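Local coordinates for protein glutathione S-transferase (PDB 4IKH) that is a glutathione S-transferase family member that binds two glutathione molecules per subunit and probably catalyses glutathione transfer to electrophilic substrates, at residues P29-V34 with F189-N194; L40-L45 with R223-R228; S68-I73 with L89-A94; I95-A100 with Y181-I186. All coordinates share one frame; numbering follows the deposited sequence.

Contact 1: residues P29-V34 with F189-N194. With GSH (glutathione), chain D; GSH (glutathione), chain B.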
# COMPACT_ATOMS: atom_id res chain seq x y z
N PRO A 29 -0.10 -17.57 9.85
CA PRO A 29 -1.44 -17.04 10.15
C PRO A 29 -1.44 -15.63 10.76
O PRO A 29 -1.95 -15.43 11.86
CB PRO A 29 -2.00 -18.05 11.16
CG PRO A 29 -1.24 -19.31 10.89
CD PRO A 29 0.14 -18.87 10.50
N THR A 30 -0.89 -14.66 10.03
CA THR A 30 -0.89 -13.26 10.44
C THR A 30 -1.94 -12.53 9.61
O THR A 30 -2.45 -13.10 8.64
CB THR A 30 0.48 -12.65 10.20
OG1 THR A 30 0.65 -12.38 8.81
CG2 THR A 30 1.56 -13.60 10.68
N PRO A 31 -2.29 -11.27 9.98
CA PRO A 31 -3.28 -10.57 9.16
C PRO A 31 -2.88 -10.47 7.68
O PRO A 31 -3.71 -10.67 6.81
CB PRO A 31 -3.30 -9.15 9.76
CG PRO A 31 -2.75 -9.29 11.11
CD PRO A 31 -1.84 -10.47 11.13
N ASN A 32 -1.61 -10.18 7.41
CA ASN A 32 -1.17 -10.10 6.01
C ASN A 32 -1.10 -11.46 5.33
O ASN A 32 -1.38 -11.57 4.13
CB ASN A 32 0.17 -9.36 5.90
CG ASN A 32 0.06 -7.90 6.27
OD1 ASN A 32 -0.85 -7.19 5.82
ND2 ASN A 32 0.98 -7.43 7.11
N GLY A 33 -0.75 -12.49 6.09
CA GLY A 33 -0.69 -13.83 5.53
C GLY A 33 -2.06 -14.41 5.20
O GLY A 33 -2.27 -14.96 4.11
N VAL A 34 -2.99 -14.30 6.13
CA VAL A 34 -4.32 -14.86 5.90
C VAL A 34 -5.04 -14.17 4.74
O VAL A 34 -5.99 -14.73 4.19
CB VAL A 34 -5.21 -14.86 7.17
CG1 VAL A 34 -4.50 -15.59 8.31
CG2 VAL A 34 -5.57 -13.45 7.59
N PHE A 189 -10.54 -6.89 6.35
CA PHE A 189 -11.06 -7.50 7.57
C PHE A 189 -10.14 -8.42 8.42
O PHE A 189 -10.31 -8.48 9.63
CB PHE A 189 -12.47 -8.08 7.33
CG PHE A 189 -13.45 -7.02 6.93
CD1 PHE A 189 -13.99 -6.18 7.89
CD2 PHE A 189 -13.74 -6.78 5.59
CE1 PHE A 189 -14.84 -5.16 7.54
CE2 PHE A 189 -14.58 -5.77 5.23
CZ PHE A 189 -15.13 -4.95 6.21
N PRO A 190 -9.16 -9.10 7.80
CA PRO A 190 -8.22 -9.83 8.66
C PRO A 190 -7.46 -8.90 9.61
O PRO A 190 -7.08 -9.33 10.71
CB PRO A 190 -7.23 -10.43 7.66
CG PRO A 190 -8.05 -10.64 6.44
CD PRO A 190 -8.94 -9.43 6.38
N TRP A 191 -7.25 -7.65 9.20
CA TRP A 191 -6.58 -6.68 10.06
C TRP A 191 -7.48 -6.15 11.18
O TRP A 191 -7.03 -5.96 12.31
CB TRP A 191 -6.03 -5.52 9.25
CG TRP A 191 -4.57 -5.70 8.89
CD1 TRP A 191 -4.04 -6.02 7.67
CD2 TRP A 191 -3.45 -5.59 9.79
NE1 TRP A 191 -2.67 -6.10 7.75
CE2 TRP A 191 -2.28 -5.84 9.04
CE3 TRP A 191 -3.34 -5.31 11.16
CZ2 TRP A 191 -1.01 -5.82 9.62
CZ3 TRP A 191 -2.08 -5.28 11.72
CH2 TRP A 191 -0.93 -5.53 10.95
N ILE A 192 -8.75 -5.91 10.86
CA ILE A 192 -9.70 -5.46 11.88
C ILE A 192 -9.87 -6.56 12.91
O ILE A 192 -9.84 -6.31 14.12
CB ILE A 192 -11.03 -5.04 11.26
CG1 ILE A 192 -10.78 -3.89 10.28
CG2 ILE A 192 -12.01 -4.60 12.34
CD1 ILE A 192 -11.88 -3.69 9.29
N ARG A 193 -9.98 -7.80 12.43
CA ARG A 193 -10.01 -8.97 13.31
C ARG A 193 -8.79 -9.03 14.23
O ARG A 193 -8.89 -9.29 15.42
CB ARG A 193 -10.07 -10.24 12.47
CG ARG A 193 -9.97 -11.53 13.27
CD ARG A 193 -10.13 -12.74 12.36
NE ARG A 193 -10.05 -14.00 13.10
CZ ARG A 193 -8.92 -14.66 13.32
NH1 ARG A 193 -7.77 -14.18 12.88
NH2 ARG A 193 -8.94 -15.79 13.99
N ASN A 194 -7.61 -8.78 13.67
CA ASN A 194 -6.40 -8.92 14.45
C ASN A 194 -6.28 -7.80 15.48
O ASN A 194 -5.83 -8.03 16.60
CB ASN A 194 -5.19 -8.95 13.51
CG ASN A 194 -3.87 -9.14 14.25
OD1 ASN A 194 -3.53 -10.25 14.67
ND2 ASN A 194 -3.12 -8.06 14.39
N1 GSH D . 9.18 -6.85 14.07
CA1 GSH D . 8.80 -5.86 13.13
C1 GSH D . 8.21 -4.68 13.82
O11 GSH D . 8.43 -4.48 15.06
O12 GSH D . 7.48 -3.87 13.18
CB1 GSH D . 7.80 -6.45 12.19
CG1 GSH D . 6.56 -6.96 12.95
CD1 GSH D . 5.48 -7.07 11.90
OE1 GSH D . 5.81 -7.41 10.78
N2 GSH D . 4.08 -6.76 12.19
CA2 GSH D . 3.09 -6.86 11.15
C2 GSH D . 2.79 -5.48 10.60
O2 GSH D . 2.75 -4.50 11.36
CB2 GSH D . 1.83 -7.47 11.69
SG2 GSH D . 2.10 -9.14 12.22
N3 GSH D . 2.53 -5.25 9.18
CA3 GSH D . 2.24 -3.89 8.73
C3 GSH D . 1.50 -3.86 7.42
O31 GSH D . 0.84 -4.84 7.02
O32 GSH D . 1.53 -2.83 6.70
N1 GSH B . 3.24 -4.75 3.11
CA1 GSH B . 3.52 -6.11 3.40
C1 GSH B . 2.45 -7.00 2.85
O11 GSH B . 1.26 -6.58 2.78
O12 GSH B . 2.71 -8.19 2.46
CB1 GSH B . 3.58 -6.30 4.88
CG1 GSH B . 3.95 -7.75 5.17
CD1 GSH B . 4.25 -7.96 6.63
OE1 GSH B . 4.25 -7.02 7.40
N2 GSH B . 4.51 -9.30 7.13
CA2 GSH B . 4.79 -9.50 8.52
C2 GSH B . 6.16 -10.15 8.57
O2 GSH B . 6.47 -10.97 7.70
CB2 GSH B . 3.79 -10.43 9.14
SG2 GSH B . 2.12 -9.81 9.01
N3 GSH B . 7.12 -9.83 9.61
CA3 GSH B . 8.41 -10.49 9.61
C3 GSH B . 9.48 -9.51 9.94
O31 GSH B . 9.27 -8.27 9.79
O32 GSH B . 10.59 -9.92 10.37
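Pro31 puts its CB over the face of Trp191, above the centre of the indole's five-membered ring at 3.5 Å from the centroid and only 9° off the ring normal, a CH-pi contact for which the rigid, slightly polarised proline ring is well suited. The same proline ring reaches farther along with CG, which stands 3.3 Å from CG of the Asn194 side-chain amide. Asn32 approaches Trp191 at the edge instead. Its CG is anti to the carbonyl carbon (chi1 -67°), which carries the amide towards the indole, and Trp191 NE1 donates to Asn32 OD1 over 2.9 Å. The bond lies near the ring plane but comes in above the plane of the amide, because the two planes stand 64° apart. The other end of that amide serves the ligand: Asn32 ND2 donates to O31 of the chain D glutathione, its glycine carboxylate, over 2.6 Å. An alanine in place of Trp191 would probably take away one of two donors at Asn32 OD1, the other being Lys35 NZ, and open a gap beside Pro31 and the chain D glutathione. Farther from the pocket, Val34 CG2 packs tightly on Pro190 CB at 3.4 Å. Helix 31-43 of the thioredoxin-like domain thus meets helix 183-196 of the all-helical domain, with helix 111-140 supporting Trp191 and helix 211-220 touching Pro190.

Contact 2: residues L40-L45 with R223-R228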
# COMPACT_ATOMS: atom_id res chain seq x y z
N LEU A 40 -6.94 -17.64 -1.81
CA LEU A 40 -6.79 -18.89 -2.54
C LEU A 40 -7.97 -19.82 -2.26
O LEU A 40 -8.47 -20.50 -3.16
CB LEU A 40 -5.45 -19.55 -2.19
CG LEU A 40 -4.20 -18.84 -2.72
CD1 LEU A 40 -2.92 -19.26 -1.98
CD2 LEU A 40 -4.05 -19.08 -4.21
N GLU A 41 -8.43 -19.84 -1.01
CA GLU A 41 -9.59 -20.64 -0.62
C GLU A 41 -10.86 -20.13 -1.31
O GLU A 41 -11.74 -20.92 -1.68
CB GLU A 41 -9.79 -20.61 0.90
CG GLU A 41 -8.73 -21.35 1.71
CD GLU A 41 -8.80 -22.86 1.54
OE1 GLU A 41 -9.92 -23.40 1.36
OE2 GLU A 41 -7.74 -23.51 1.59
N GLU A 42 -10.97 -18.81 -1.45
CA GLU A 42 -12.17 -18.20 -2.05
C GLU A 42 -12.28 -18.46 -3.54
O GLU A 42 -13.38 -18.56 -4.07
CB GLU A 42 -12.19 -16.67 -1.81
CG GLU A 42 -12.48 -16.23 -0.37
CD GLU A 42 -13.95 -16.33 0.00
OE1 GLU A 42 -14.76 -16.76 -0.86
OE2 GLU A 42 -14.29 -15.99 1.15
N ILE A 43 -11.15 -18.55 -4.24
CA ILE A 43 -11.17 -18.67 -5.70
C ILE A 43 -10.96 -20.11 -6.17
O ILE A 43 -11.02 -20.39 -7.37
CB ILE A 43 -10.14 -17.74 -6.36
CG1 ILE A 43 -8.72 -18.13 -5.95
CG2 ILE A 43 -10.44 -16.29 -6.00
CD1 ILE A 43 -7.67 -17.10 -6.34
N GLY A 44 -10.71 -21.00 -5.21
CA GLY A 44 -10.62 -22.42 -5.49
C GLY A 44 -9.42 -22.83 -6.32
O GLY A 44 -9.46 -23.84 -7.02
N LEU A 45 -8.35 -22.03 -6.26
CA LEU A 45 -7.10 -22.39 -6.91
C LEU A 45 -6.31 -23.35 -6.03
O LEU A 45 -6.19 -23.13 -4.83
CB LEU A 45 -6.26 -21.15 -7.21
CG LEU A 45 -6.47 -20.51 -8.58
CD1 LEU A 45 -5.69 -19.21 -8.68
CD2 LEU A 45 -6.03 -21.48 -9.66
N ARG A 223 -17.86 -16.72 6.55
CA ARG A 223 -17.62 -17.38 5.27
C ARG A 223 -16.68 -18.56 5.52
O ARG A 223 -15.60 -18.38 6.09
CB ARG A 223 -16.98 -16.42 4.26
CG ARG A 223 -17.80 -15.18 3.95
CD ARG A 223 -17.10 -14.28 2.94
NE ARG A 223 -16.85 -14.96 1.67
CZ ARG A 223 -17.70 -14.97 0.65
NH1 ARG A 223 -18.87 -14.33 0.75
NH2 ARG A 223 -17.40 -15.61 -0.47
N PRO A 224 -17.09 -19.77 5.11
CA PRO A 224 -16.28 -20.98 5.32
C PRO A 224 -14.85 -20.87 4.77
O PRO A 224 -13.91 -21.25 5.48
CB PRO A 224 -17.07 -22.05 4.56
CG PRO A 224 -18.48 -21.57 4.63
CD PRO A 224 -18.40 -20.07 4.53
N ALA A 225 -14.69 -20.36 3.56
CA ALA A 225 -13.36 -20.14 2.97
C ALA A 225 -12.48 -19.31 3.89
O ALA A 225 -11.32 -19.65 4.15
CB ALA A 225 -13.49 -19.47 1.60
N VAL A 226 -13.05 -18.21 4.39
CA VAL A 226 -12.39 -17.37 5.37
C VAL A 226 -12.00 -18.17 6.62
O VAL A 226 -10.88 -18.07 7.11
CB VAL A 226 -13.28 -16.18 5.75
CG1 VAL A 226 -12.62 -15.34 6.84
CG2 VAL A 226 -13.56 -15.32 4.52
N ILE A 227 -12.94 -18.96 7.13
CA ILE A 227 -12.69 -19.77 8.32
C ILE A 227 -11.49 -20.71 8.14
O ILE A 227 -10.65 -20.82 9.04
CB ILE A 227 -13.96 -20.56 8.74
CG1 ILE A 227 -14.94 -19.61 9.43
CG2 ILE A 227 -13.60 -21.71 9.65
CD1 ILE A 227 -16.31 -20.21 9.69
N ARG A 228 -11.40 -21.35 6.98
CA ARG A 228 -10.25 -22.19 6.66
C ARG A 228 -8.97 -21.35 6.58
O ARG A 228 -7.97 -21.67 7.23
CB ARG A 228 -10.48 -22.92 5.34
CG ARG A 228 -11.79 -23.70 5.30
CD ARG A 228 -11.82 -24.71 4.15
NE ARG A 228 -11.83 -24.06 2.84
CZ ARG A 228 -12.93 -23.86 2.12
NH1 ARG A 228 -14.11 -24.26 2.58
NH2 ARG A 228 -12.85 -23.27 0.94
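Glu41 and Glu42, neighbours on the last turn of helix 31-43, reach out to two arginines, Arg228 and Arg223, with Ala225 between them. Both glutamates start alike, CG anti to the carbonyl carbon and the chain bent at chi2, but they point their carboxylates at different partners. Glu42 is gripped side-on by two nitrogens: Arg223 NE donates to Glu42 OE2 over 2.8 Å, and Arg223 NH2 to Glu42 OE1 over 2.9 Å. Both bonds are nearly straight and meet the oxygens on their syn sides, as the side-on pairing requires, with the carboxylate and guanidinium planes 34° apart. The bend of Arg223 at chi3 (60°) turns its NE and NH2 edge to this carboxylate. The contact ties the first helix of the thioredoxin-like domain to the N-terminal end of the short helix 224-229 near the C-terminus, where Arg223 is the N-cap residue. Glu41 makes a different salt bridge, through one oxygen: Arg228 NE meets Glu41 OE1 at 2.5 Å, so short that the exact distance is doubtful, from above a carboxylate plane turned 69° against the guanidinium, while Arg228 NH2 adds a weak bond to the same atom. The small Ala225 suits the place between, letting its CB come 3.6 Å from Glu42 CD and 3.9 Å from Glu41 CB. An alanine at Glu42 would probably leave the Arg223 guanidinium without its two-point anionic mate, and Tyr181 OH without its weak bond to OE2. Glu41 OE2, for its part, is hydrogen-bonded to Tyr47 OH.

Contact 3: residues S68-I73 with L89-A94. With GSH (glutathione), chain B.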
# COMPACT_ATOMS: atom_id res chain seq x y z
N SER A 68 11.25 -13.10 -1.29
CA SER A 68 10.80 -11.90 -0.58
C SER A 68 11.98 -11.19 0.05
O SER A 68 12.30 -11.43 1.22
CB SER A 68 9.75 -12.24 0.50
OG SER A 68 9.44 -11.09 1.28
N PRO A 69 12.62 -10.29 -0.71
CA PRO A 69 13.81 -9.53 -0.28
C PRO A 69 13.50 -8.62 0.89
O PRO A 69 14.43 -8.14 1.53
CB PRO A 69 14.16 -8.67 -1.50
CG PRO A 69 13.34 -9.19 -2.63
CD PRO A 69 12.19 -9.94 -2.08
N ASN A 70 12.21 -8.38 1.18
CA ASN A 70 11.83 -7.52 2.30
C ASN A 70 11.78 -8.29 3.62
O ASN A 70 11.39 -7.74 4.65
CB ASN A 70 10.46 -6.88 2.04
CG ASN A 70 10.16 -5.73 2.98
OD1 ASN A 70 11.07 -5.01 3.41
ND2 ASN A 70 8.88 -5.54 3.30
N ASN A 71 12.18 -9.57 3.57
CA ASN A 71 12.12 -10.46 4.74
C ASN A 71 10.75 -10.55 5.41
O ASN A 71 10.67 -10.74 6.62
CB ASN A 71 13.24 -10.19 5.76
CG ASN A 71 13.06 -8.87 6.53
OD1 ASN A 71 12.24 -8.78 7.45
ND2 ASN A 71 13.84 -7.86 6.16
N LYS A 72 9.69 -10.42 4.65
CA LYS A 72 8.36 -10.51 5.19
C LYS A 72 7.38 -11.43 4.43
O LYS A 72 7.38 -11.47 3.23
CB LYS A 72 7.76 -9.12 5.29
CG LYS A 72 8.39 -8.22 6.31
CD LYS A 72 7.65 -6.93 6.36
CE LYS A 72 8.47 -5.82 6.96
NZ LYS A 72 8.18 -5.72 8.39
N ILE A 73 6.52 -12.11 5.16
CA ILE A 73 5.47 -12.92 4.57
C ILE A 73 4.24 -12.02 4.37
O ILE A 73 4.11 -11.00 5.06
CB ILE A 73 5.12 -14.15 5.47
CG1 ILE A 73 4.65 -13.72 6.86
CG2 ILE A 73 6.32 -15.08 5.59
CD1 ILE A 73 3.14 -13.63 6.99
N LEU A 89 6.36 -13.71 -6.04
CA LEU A 89 5.82 -12.41 -5.65
C LEU A 89 5.81 -12.26 -4.13
O LEU A 89 5.55 -13.22 -3.41
CB LEU A 89 4.40 -12.23 -6.18
CG LEU A 89 4.16 -11.96 -7.66
CD1 LEU A 89 2.67 -11.91 -7.93
CD2 LEU A 89 4.83 -10.66 -8.08
N PHE A 90 6.11 -11.05 -3.65
CA PHE A 90 5.85 -10.71 -2.27
C PHE A 90 4.89 -9.51 -2.26
O PHE A 90 4.52 -9.02 -3.33
CB PHE A 90 7.13 -10.48 -1.44
CG PHE A 90 7.91 -9.23 -1.78
CD1 PHE A 90 8.76 -9.20 -2.87
CD2 PHE A 90 7.84 -8.11 -0.96
CE1 PHE A 90 9.50 -8.06 -3.17
CE2 PHE A 90 8.57 -6.97 -1.25
CZ PHE A 90 9.41 -6.94 -2.36
N GLU A 91 4.51 -9.08 -1.06
CA GLU A 91 3.46 -8.06 -0.85
C GLU A 91 2.06 -8.64 -1.04
O GLU A 91 1.67 -9.10 -2.13
CB GLU A 91 3.69 -6.79 -1.68
CG GLU A 91 4.95 -6.00 -1.29
CD GLU A 91 4.83 -5.33 0.07
OE1 GLU A 91 3.68 -4.98 0.49
OE2 GLU A 91 5.87 -5.15 0.73
N SER A 92 1.30 -8.65 0.04
CA SER A 92 -0.02 -9.25 0.03
C SER A 92 -0.91 -8.62 -1.04
O SER A 92 -1.56 -9.34 -1.82
CB SER A 92 -0.66 -9.14 1.42
OG SER A 92 -0.72 -7.80 1.88
N GLY A 93 -0.91 -7.29 -1.10
CA GLY A 93 -1.76 -6.58 -2.05
C GLY A 93 -1.47 -6.91 -3.49
O GLY A 93 -2.39 -7.01 -4.31
N ALA A 94 -0.19 -7.06 -3.82
CA ALA A 94 0.21 -7.43 -5.17
C ALA A 94 -0.25 -8.85 -5.49
O ALA A 94 -0.75 -9.12 -6.58
CB ALA A 94 1.74 -7.29 -5.35
N1 GSH B . 3.24 -4.75 3.11
CA1 GSH B . 3.52 -6.11 3.40
C1 GSH B . 2.45 -7.00 2.85
O11 GSH B . 1.26 -6.58 2.78
O12 GSH B . 2.71 -8.19 2.46
CB1 GSH B . 3.58 -6.30 4.88
CG1 GSH B . 3.95 -7.75 5.17
CD1 GSH B . 4.25 -7.96 6.63
OE1 GSH B . 4.25 -7.02 7.40
N2 GSH B . 4.51 -9.30 7.13
CA2 GSH B . 4.79 -9.50 8.52
C2 GSH B . 6.16 -10.15 8.57
O2 GSH B . 6.47 -10.97 7.70
CB2 GSH B . 3.79 -10.43 9.14
SG2 GSH B . 2.12 -9.81 9.01
N3 GSH B . 7.12 -9.83 9.61
CA3 GSH B . 8.41 -10.49 9.61
C3 GSH B . 9.48 -9.51 9.94
O31 GSH B . 9.27 -8.27 9.79
O32 GSH B . 10.59 -9.92 10.37
O HOH W 1 6.89 -7.38 2.03
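Phe90 has CG between its backbone N and carbonyl carbon (chi1 70°), which swings the ring onto the loop residues Ser68, Pro69 and Asn70; Ser68 OG, anti to its own N (chi1 173°), lies 3.6 Å from Phe90 CB. The closest carbon contact to the ring is Pro69 CD, 3.5 Å from Phe90 CE1, while Asn70 CB adds a contact at CE2. Ser68 also closes its loop, donating from OG to Lys72 O beyond a type I turn from Ser68 to Asn71. Water bridges the polar ends, accepting from Asn70 ND2 and donating to Glu91 OE2, whereas Asn70 OD1 bonds to Arg161 of the second subunit. The two segments form part of the glutathione site of the thioredoxin-like domain. Ile73 pairs with the cysteinyl part of the chain B glutathione through its backbone, N to O2 at 2.8 Å and O from N2 at 2.7 Å. Glu91 OE1 accepts from the ligand amine N1 at 2.7 Å. Ser92 N, at the start of helix 92-103, donates to carboxylate O12 at 2.8 Å, a place where the helix dipole would probably favour negative charge. Lys72 NZ bonds to O31 at the other end of the tripeptide, and Phe90 meets Trp120 of the second subunit edge-to-face.

Contact 4: residues I95-A100 with Y181-I186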
# COMPACT_ATOMS: atom_id res chain seq x y z
N ILE A 95 -0.07 -9.76 -4.53
CA ILE A 95 -0.51 -11.14 -4.70
C ILE A 95 -2.03 -11.23 -4.89
O ILE A 95 -2.52 -12.00 -5.71
CB ILE A 95 -0.05 -12.02 -3.50
CG1 ILE A 95 1.48 -12.13 -3.48
CG2 ILE A 95 -0.69 -13.41 -3.57
CD1 ILE A 95 2.05 -12.68 -2.19
N LEU A 96 -2.78 -10.42 -4.12
CA LEU A 96 -4.24 -10.37 -4.26
C LEU A 96 -4.64 -9.98 -5.68
O LEU A 96 -5.48 -10.63 -6.29
CB LEU A 96 -4.84 -9.37 -3.27
CG LEU A 96 -4.89 -9.83 -1.81
CD1 LEU A 96 -5.56 -8.80 -0.92
CD2 LEU A 96 -5.62 -11.17 -1.73
N ILE A 97 -4.02 -8.92 -6.21
CA ILE A 97 -4.33 -8.45 -7.55
C ILE A 97 -3.94 -9.50 -8.58
O ILE A 97 -4.68 -9.76 -9.53
CB ILE A 97 -3.59 -7.14 -7.88
CG1 ILE A 97 -4.19 -5.97 -7.09
CG2 ILE A 97 -3.67 -6.84 -9.38
CD1 ILE A 97 -3.46 -4.64 -7.35
N TYR A 98 -2.78 -10.12 -8.38
CA TYR A 98 -2.32 -11.18 -9.27
C TYR A 98 -3.32 -12.32 -9.32
O TYR A 98 -3.80 -12.68 -10.40
CB TYR A 98 -0.95 -11.71 -8.83
CG TYR A 98 -0.54 -12.95 -9.59
CD1 TYR A 98 -0.26 -12.90 -10.95
CD2 TYR A 98 -0.42 -14.18 -8.94
CE1 TYR A 98 0.12 -14.04 -11.65
CE2 TYR A 98 -0.05 -15.32 -9.64
CZ TYR A 98 0.22 -15.24 -10.99
OH TYR A 98 0.59 -16.37 -11.68
N LEU A 99 -3.65 -12.87 -8.16
CA LEU A 99 -4.57 -14.01 -8.09
C LEU A 99 -5.96 -13.64 -8.59
O LEU A 99 -6.69 -14.49 -9.10
CB LEU A 99 -4.63 -14.55 -6.66
CG LEU A 99 -3.35 -15.11 -6.05
CD1 LEU A 99 -3.58 -15.40 -4.59
CD2 LEU A 99 -2.89 -16.37 -6.78
N ALA A 100 -6.34 -12.37 -8.46
CA ALA A 100 -7.62 -11.90 -8.98
C ALA A 100 -7.65 -11.96 -10.50
O ALA A 100 -8.61 -12.46 -11.09
CB ALA A 100 -7.92 -10.49 -8.50
N TYR A 181 -18.65 -8.76 -3.00
CA TYR A 181 -17.51 -9.11 -2.15
C TYR A 181 -16.22 -9.08 -2.98
O TYR A 181 -16.14 -9.76 -4.00
CB TYR A 181 -17.76 -10.52 -1.62
CG TYR A 181 -16.66 -11.18 -0.81
CD1 TYR A 181 -16.29 -10.71 0.44
CD2 TYR A 181 -16.06 -12.35 -1.27
CE1 TYR A 181 -15.31 -11.35 1.20
CE2 TYR A 181 -15.09 -13.00 -0.53
CZ TYR A 181 -14.72 -12.50 0.70
OH TYR A 181 -13.77 -13.16 1.44
N THR A 182 -15.22 -8.31 -2.56
CA THR A 182 -14.01 -8.16 -3.40
C THR A 182 -12.69 -8.37 -2.66
O THR A 182 -12.68 -8.59 -1.45
CB THR A 182 -13.96 -6.78 -4.11
OG1 THR A 182 -13.78 -5.75 -3.13
CG2 THR A 182 -15.23 -6.51 -4.91
N ILE A 183 -11.57 -8.28 -3.38
CA ILE A 183 -10.26 -8.35 -2.72
C ILE A 183 -10.08 -7.27 -1.66
O ILE A 183 -9.29 -7.43 -0.74
CB ILE A 183 -9.05 -8.32 -3.73
CG1 ILE A 183 -9.13 -7.12 -4.69
CG2 ILE A 183 -8.95 -9.63 -4.49
CD1 ILE A 183 -7.82 -6.95 -5.53
N ALA A 184 -10.81 -6.16 -1.78
CA ALA A 184 -10.75 -5.11 -0.76
C ALA A 184 -11.19 -5.63 0.62
O ALA A 184 -10.59 -5.28 1.64
CB ALA A 184 -11.59 -3.91 -1.17
N ASP A 185 -12.25 -6.45 0.65
CA ASP A 185 -12.70 -7.02 1.91
C ASP A 185 -11.67 -8.00 2.44
O ASP A 185 -11.36 -8.00 3.63
CB ASP A 185 -14.05 -7.72 1.72
CG ASP A 185 -15.08 -6.80 1.11
OD1 ASP A 185 -15.48 -5.85 1.81
OD2 ASP A 185 -15.44 -7.00 -0.06
N ILE A 186 -11.14 -8.82 1.54
CA ILE A 186 -10.17 -9.84 1.91
C ILE A 186 -8.90 -9.23 2.50
O ILE A 186 -8.28 -9.80 3.39
CB ILE A 186 -9.84 -10.72 0.68
CG1 ILE A 186 -11.09 -11.47 0.23
CG2 ILE A 186 -8.72 -11.70 0.98
CD1 ILE A 186 -10.88 -12.36 -0.98
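Ile183 presses its branched side chain against Leu96, Ile97 and Ala100, joining helix 92-103 of the thioredoxin-like domain to the first turn of helix 183-196 in the helical domain. That turn begins with the N-capping box familiar from the C-terminal domain of glutathione transferases. The denser part centres on Ile183, whose CG1 sits between its backbone N and carbonyl carbon (chi1 53°), which sets CG2 against Leu96 and Ala100 and sends CG1 and CD1 to Ile97. CG2 is 4.2 Å from Ala100 CB; CD1 extends to Ile97 CG1 at 4.1 Å. Alanine at position 100 is small enough to let the isoleucine lie close to the helix backbone, where CG2 stands 4.0 Å from Leu96 O. Beyond this patch the fit is sparser: Ile186 touches with its branch methyl CG2 alone, 4.2 Å from Leu96 CD2, the two side chains crossing at a slant. Aliphatic side chains suit a site that is buried throughout, with Leu121 of helix 111-140 and Met39 of helix 31-43 also packing on Leu96. The polar groups lie on the far side of the turn from helix 92-103. There Thr182 OG1 accepts from Ala184 N, Asp185 OD1 accepts from Ile176 N, and in the reciprocal half of the box Thr182 N donates to Asp185 OD2 at 2.8 Å, almost perfectly straight at 178°.

How the contacts relate
Contacts 1, 3 and 4 are buried, while contact 2 lies at the surface, and their chemistry follows. The side chains that meet in contact 4 are all aliphatic; contact 2 relies on paired charges; contacts 1 and 3 mix ring packing with polar groups turned to ligand. Contacts 1 and 2 use opposite ends of helix 31-43, contacts 1 and 4 share helix 183-196, and contacts 3 and 4 share helix 92-103. Three of them, 1, 2 and 4, link the thioredoxin-like part to later helices, whereas contact 3 stays within it. Contacts 1 and 3 meet round the chain B glutathione, and contact 2 touches contact 4 through Tyr181.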